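Local coordinates for protein 2-hydroxyisobutyryl-CoA synthetase (PDB 6HDY) that belongs to the ANL superfamily of AMP-binding enzymes, with a large N-terminal domain followed by a smaller C-terminal domain, at residues I370-G378 / I402-L413. Numbering follows the deposited sequence.
Sequences IDDMFTIRG and IVITRESAMDEL
Phe-374 reaches from its short strand into the apolar side of segment 402-413. Its CB lies 3.8 Å from Ile-404 CD1 and also faces Met-410 CE. CG sits between the backbone N and the carbonyl carbon (chi1 53°), which turns the ring beneath Ile-404. Ile-404 CG2 stands over one ring face as a CH-pi contact, 4.2 Å from the centroid of the Phe-374 ring, nearest CG and CD2. Further out, CE2 of Phe-374 meets Leu-413 CD1 at 3.9 Å. At the tip, CZ touches Ile-402 CG2. Ile-386 of helix 383-391 also packs on Phe-374, Ile-402 and Leu-413.

Ile-376 extends this apolar patch. Its CD1 abuts Leu-413 CD1 at 3.7 Å, with the two side chains crossing at about a right angle. Its CG1 rests on CB and CE of Met-410. The backbone closes this end: Arg-377 N donates to Met-410 O at 3.1 Å.

The other end is polar. The guanidinium of Arg-406 has Ile-404 CD1 over one face and Asp-371 O over the opposite face. At its edge, NH2 lies 2.8 Å from Asp-372 O. NE and NH2 both make weak hydrogen bonds to Met-373 O.

The contact packs the two-stranded sheet at the start of the small C-terminal domain against the loop between its strands 399-403 and 413-419, while Arg-406 reaches back to the link from the large domain. Its grip is mainly apolar. The cation of Arg-406 probably adds electrostatic attraction to the carbonyls of 371-373, and its NH1 also forms a long, weak ion pair with Asp-472.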
loop_
_atom_site.group_PDB
_atom_site.type_symbol
_atom_site.label_atom_id
_atom_site.label_comp_id
_atom_site.label_asym_id
_atom_site.label_seq_id
_atom_site.Cartn_x
_atom_site.Cartn_y
_atom_site.Cartn_z
ATOM N N ILE A 370 28.146 -0.382 -6.846
ATOM C CA ILE A 370 29.577 -0.080 -6.913
ATOM C C ILE A 370 29.966 1.037 -5.914
ATOM O O ILE A 370 31.029 0.947 -5.302
ATOM C CB ILE A 370 30.044 0.195 -8.366
ATOM C CG1 ILE A 370 29.912 -1.079 -9.232
ATOM C CG2 ILE A 370 31.499 0.752 -8.413
ATOM C CD1 ILE A 370 29.995 -0.850 -10.715
ATOM N N ASP A 371 29.070 2.028 -5.690
ATOM C CA ASP A 371 29.307 3.153 -4.772
ATOM C C ASP A 371 29.295 2.754 -3.291
ATOM O O ASP A 371 29.863 3.463 -2.451
ATOM C CB ASP A 371 28.335 4.317 -5.050
ATOM C CG ASP A 371 28.852 5.253 -6.116
ATOM O OD1 ASP A 371 29.940 5.840 -5.914
ATOM O OD2 ASP A 371 28.179 5.396 -7.157
ATOM N N ASP A 372 28.663 1.627 -2.973
ATOM C CA ASP A 372 28.593 1.131 -1.603
ATOM C C ASP A 372 29.914 0.508 -1.141
ATOM O O ASP A 372 30.176 0.444 0.071
ATOM C CB ASP A 372 27.426 0.150 -1.432
ATOM C CG ASP A 372 26.064 0.821 -1.463
ATOM O OD1 ASP A 372 26.015 2.082 -1.442
ATOM O OD2 ASP A 372 25.042 0.089 -1.508
ATOM N N MET A 373 30.722 0.036 -2.111
ATOM C CA MET A 373 32.020 -0.567 -1.874
ATOM C C MET A 373 32.963 0.431 -1.148
ATOM O O MET A 373 32.955 1.630 -1.447
ATOM C CB MET A 373 32.633 -1.038 -3.212
ATOM C CG MET A 373 34.003 -1.703 -3.062
ATOM S SD MET A 373 35.361 -0.936 -4.000
ATOM C CE MET A 373 35.686 0.477 -3.050
ATOM N N PHE A 374 33.764 -0.084 -0.210
ATOM C CA PHE A 374 34.772 0.671 0.540
ATOM C C PHE A 374 36.098 -0.086 0.469
ATOM O O PHE A 374 36.121 -1.287 0.183
ATOM C CB PHE A 374 34.331 0.920 1.992
ATOM C CG PHE A 374 33.928 -0.339 2.727
ATOM C CD1 PHE A 374 32.626 -0.821 2.649
ATOM C CD2 PHE A 374 34.857 -1.058 3.469
ATOM C CE1 PHE A 374 32.264 -2.010 3.288
ATOM C CE2 PHE A 374 34.494 -2.247 4.110
ATOM C CZ PHE A 374 33.197 -2.712 4.022
ATOM N N THR A 375 37.201 0.616 0.707
ATOM C CA THR A 375 38.533 0.028 0.622
ATOM C C THR A 375 39.274 0.070 1.960
ATOM O O THR A 375 39.372 1.126 2.585
ATOM C CB THR A 375 39.308 0.682 -0.532
ATOM O OG1 THR A 375 38.597 0.424 -1.742
ATOM C CG2 THR A 375 40.726 0.144 -0.676
ATOM N N ILE A 376 39.797 -1.095 2.383
ATOM C CA ILE A 376 40.609 -1.240 3.593
ATOM C C ILE A 376 41.946 -1.897 3.212
ATOM O O ILE A 376 41.948 -3.020 2.708
ATOM C CB ILE A 376 39.854 -1.928 4.766
ATOM C CG1 ILE A 376 38.629 -1.079 5.170
ATOM C CG2 ILE A 376 40.801 -2.097 5.967
ATOM C CD1 ILE A 376 37.641 -1.721 5.899
ATOM N N ARG A 377 43.068 -1.149 3.386
ATOM C CA ARG A 377 44.451 -1.533 3.047
ATOM C C ARG A 377 44.573 -2.101 1.616
ATOM O O ARG A 377 45.056 -3.223 1.409
ATOM C CB ARG A 377 45.080 -2.463 4.104
ATOM C CG ARG A 377 45.655 -1.724 5.311
ATOM C CD ARG A 377 46.557 -2.618 6.151
ATOM N NE ARG A 377 47.815 -2.954 5.473
ATOM C CZ ARG A 377 49.024 -2.602 5.903
ATOM N NH1 ARG A 377 49.162 -1.906 7.025
ATOM N NH2 ARG A 377 50.106 -2.952 5.219
ATOM N N GLY A 378 44.101 -1.306 0.654
ATOM C CA GLY A 378 44.134 -1.625 -0.769
ATOM C C GLY A 378 43.219 -2.754 -1.201
ATOM O O GLY A 378 43.296 -3.202 -2.353
ATOM N N ILE A 402 28.653 -1.993 9.902
ATOM C CA ILE A 402 30.007 -1.761 9.405
ATOM C C ILE A 402 30.222 -0.257 9.615
ATOM O O ILE A 402 29.369 0.534 9.203
ATOM C CB ILE A 402 30.185 -2.187 7.927
ATOM C CG1 ILE A 402 29.660 -3.615 7.674
ATOM C CG2 ILE A 402 31.630 -2.029 7.477
ATOM C CD1 ILE A 402 29.241 -3.861 6.231
ATOM N N VAL A 403 31.276 0.124 10.368
ATOM C CA VAL A 403 31.586 1.526 10.667
ATOM C C VAL A 403 32.834 1.930 9.869
ATOM O O VAL A 403 33.913 1.354 10.048
ATOM C CB VAL A 403 31.660 1.865 12.188
ATOM C CG1 VAL A 403 32.032 3.322 12.412
ATOM C CG2 VAL A 403 30.338 1.550 12.892
ATOM N N ILE A 404 32.647 2.863 8.918
ATOM C CA ILE A 404 33.711 3.306 8.008
ATOM C C ILE A 404 33.872 4.820 7.952
ATOM O O ILE A 404 33.082 5.578 8.519
ATOM C CB ILE A 404 33.530 2.724 6.552
ATOM C CG1 ILE A 404 32.391 3.459 5.767
ATOM C CG2 ILE A 404 33.370 1.188 6.527
ATOM C CD1 ILE A 404 32.406 3.293 4.222
ATOM N N THR A 405 34.907 5.243 7.228
ATOM C CA THR A 405 35.165 6.625 6.862
ATOM C C THR A 405 35.626 6.672 5.409
ATOM O O THR A 405 36.531 5.925 5.025
ATOM C CB THR A 405 36.070 7.370 7.865
ATOM O OG1 THR A 405 36.030 8.747 7.508
ATOM C CG2 THR A 405 37.534 6.866 7.883
ATOM N N ARG A 406 34.987 7.503 4.588
ATOM C CA ARG A 406 35.453 7.627 3.201
ATOM C C ARG A 406 36.309 8.880 3.028
ATOM O O ARG A 406 36.843 9.116 1.945
ATOM C CB ARG A 406 34.319 7.508 2.166
ATOM C CG ARG A 406 33.918 6.045 1.943
ATOM C CD ARG A 406 33.287 5.794 0.581
ATOM N NE ARG A 406 32.616 4.492 0.508
ATOM C CZ ARG A 406 31.367 4.279 0.901
ATOM N NH1 ARG A 406 30.647 5.268 1.419
ATOM N NH2 ARG A 406 30.833 3.069 0.802
ATOM N N GLU A 407 36.504 9.630 4.134
ATOM C CA GLU A 407 37.285 10.873 4.207
ATOM C C GLU A 407 38.796 10.630 4.353
ATOM O O GLU A 407 39.602 11.438 3.874
ATOM C CB GLU A 407 36.772 11.748 5.365
ATOM C CG GLU A 407 35.451 12.445 5.072
ATOM C CD GLU A 407 34.733 12.988 6.293
ATOM O OE1 GLU A 407 35.188 14.014 6.850
ATOM O OE2 GLU A 407 33.693 12.402 6.676
ATOM N N SER A 408 39.176 9.553 5.059
ATOM C CA SER A 408 40.577 9.166 5.268
ATOM C C SER A 408 40.748 7.670 4.974
ATOM O O SER A 408 39.749 6.937 4.963
ATOM C CB SER A 408 41.031 9.506 6.687
ATOM O OG SER A 408 40.096 9.092 7.671
ATOM N N ALA A 409 41.998 7.218 4.703
ATOM C CA ALA A 409 42.268 5.803 4.413
ATOM C C ALA A 409 42.098 4.920 5.660
ATOM O O ALA A 409 42.487 5.325 6.763
ATOM C CB ALA A 409 43.657 5.632 3.822
ATOM N N MET A 410 41.474 3.732 5.489
ATOM C CA MET A 410 41.244 2.807 6.596
ATOM C C MET A 410 42.240 1.666 6.621
ATOM O O MET A 410 42.453 1.002 5.600
ATOM C CB MET A 410 39.822 2.257 6.572
ATOM C CG MET A 410 38.777 3.279 6.912
ATOM S SD MET A 410 37.128 2.592 6.716
ATOM C CE MET A 410 37.050 2.405 4.944
ATOM N N ASP A 411 42.839 1.434 7.808
ATOM C CA ASP A 411 43.812 0.365 8.033
ATOM C C ASP A 411 43.120 -0.941 8.447
ATOM O O ASP A 411 43.592 -2.033 8.100
ATOM C CB ASP A 411 44.844 0.795 9.085
ATOM C CG ASP A 411 45.797 1.883 8.607
ATOM O OD1 ASP A 411 46.316 1.766 7.471
ATOM O OD2 ASP A 411 46.064 2.828 9.388
ATOM N N GLU A 412 41.995 -0.820 9.187
ATOM C CA GLU A 412 41.229 -1.965 9.685
ATOM C C GLU A 412 39.729 -1.779 9.461
ATOM O O GLU A 412 39.245 -0.661 9.279
ATOM C CB GLU A 412 41.492 -2.234 11.195
ATOM C CG GLU A 412 42.889 -1.904 11.724
ATOM C CD GLU A 412 42.915 -0.812 12.779
ATOM O OE1 GLU A 412 42.588 0.353 12.453
ATOM O OE2 GLU A 412 43.244 -1.134 13.944
ATOM N N LEU A 413 38.996 -2.893 9.534
ATOM C CA LEU A 413 37.557 -2.957 9.415
ATOM C C LEU A 413 36.925 -2.937 10.812
ATOM O O LEU A 413 37.229 -3.802 11.619
ATOM C CB LEU A 413 37.163 -4.233 8.651
ATOM C CG LEU A 413 35.650 -4.535 8.523
ATOM C CD1 LEU A 413 34.912 -3.428 7.776
ATOM C CD2 LEU A 413 35.424 -5.863 7.843
#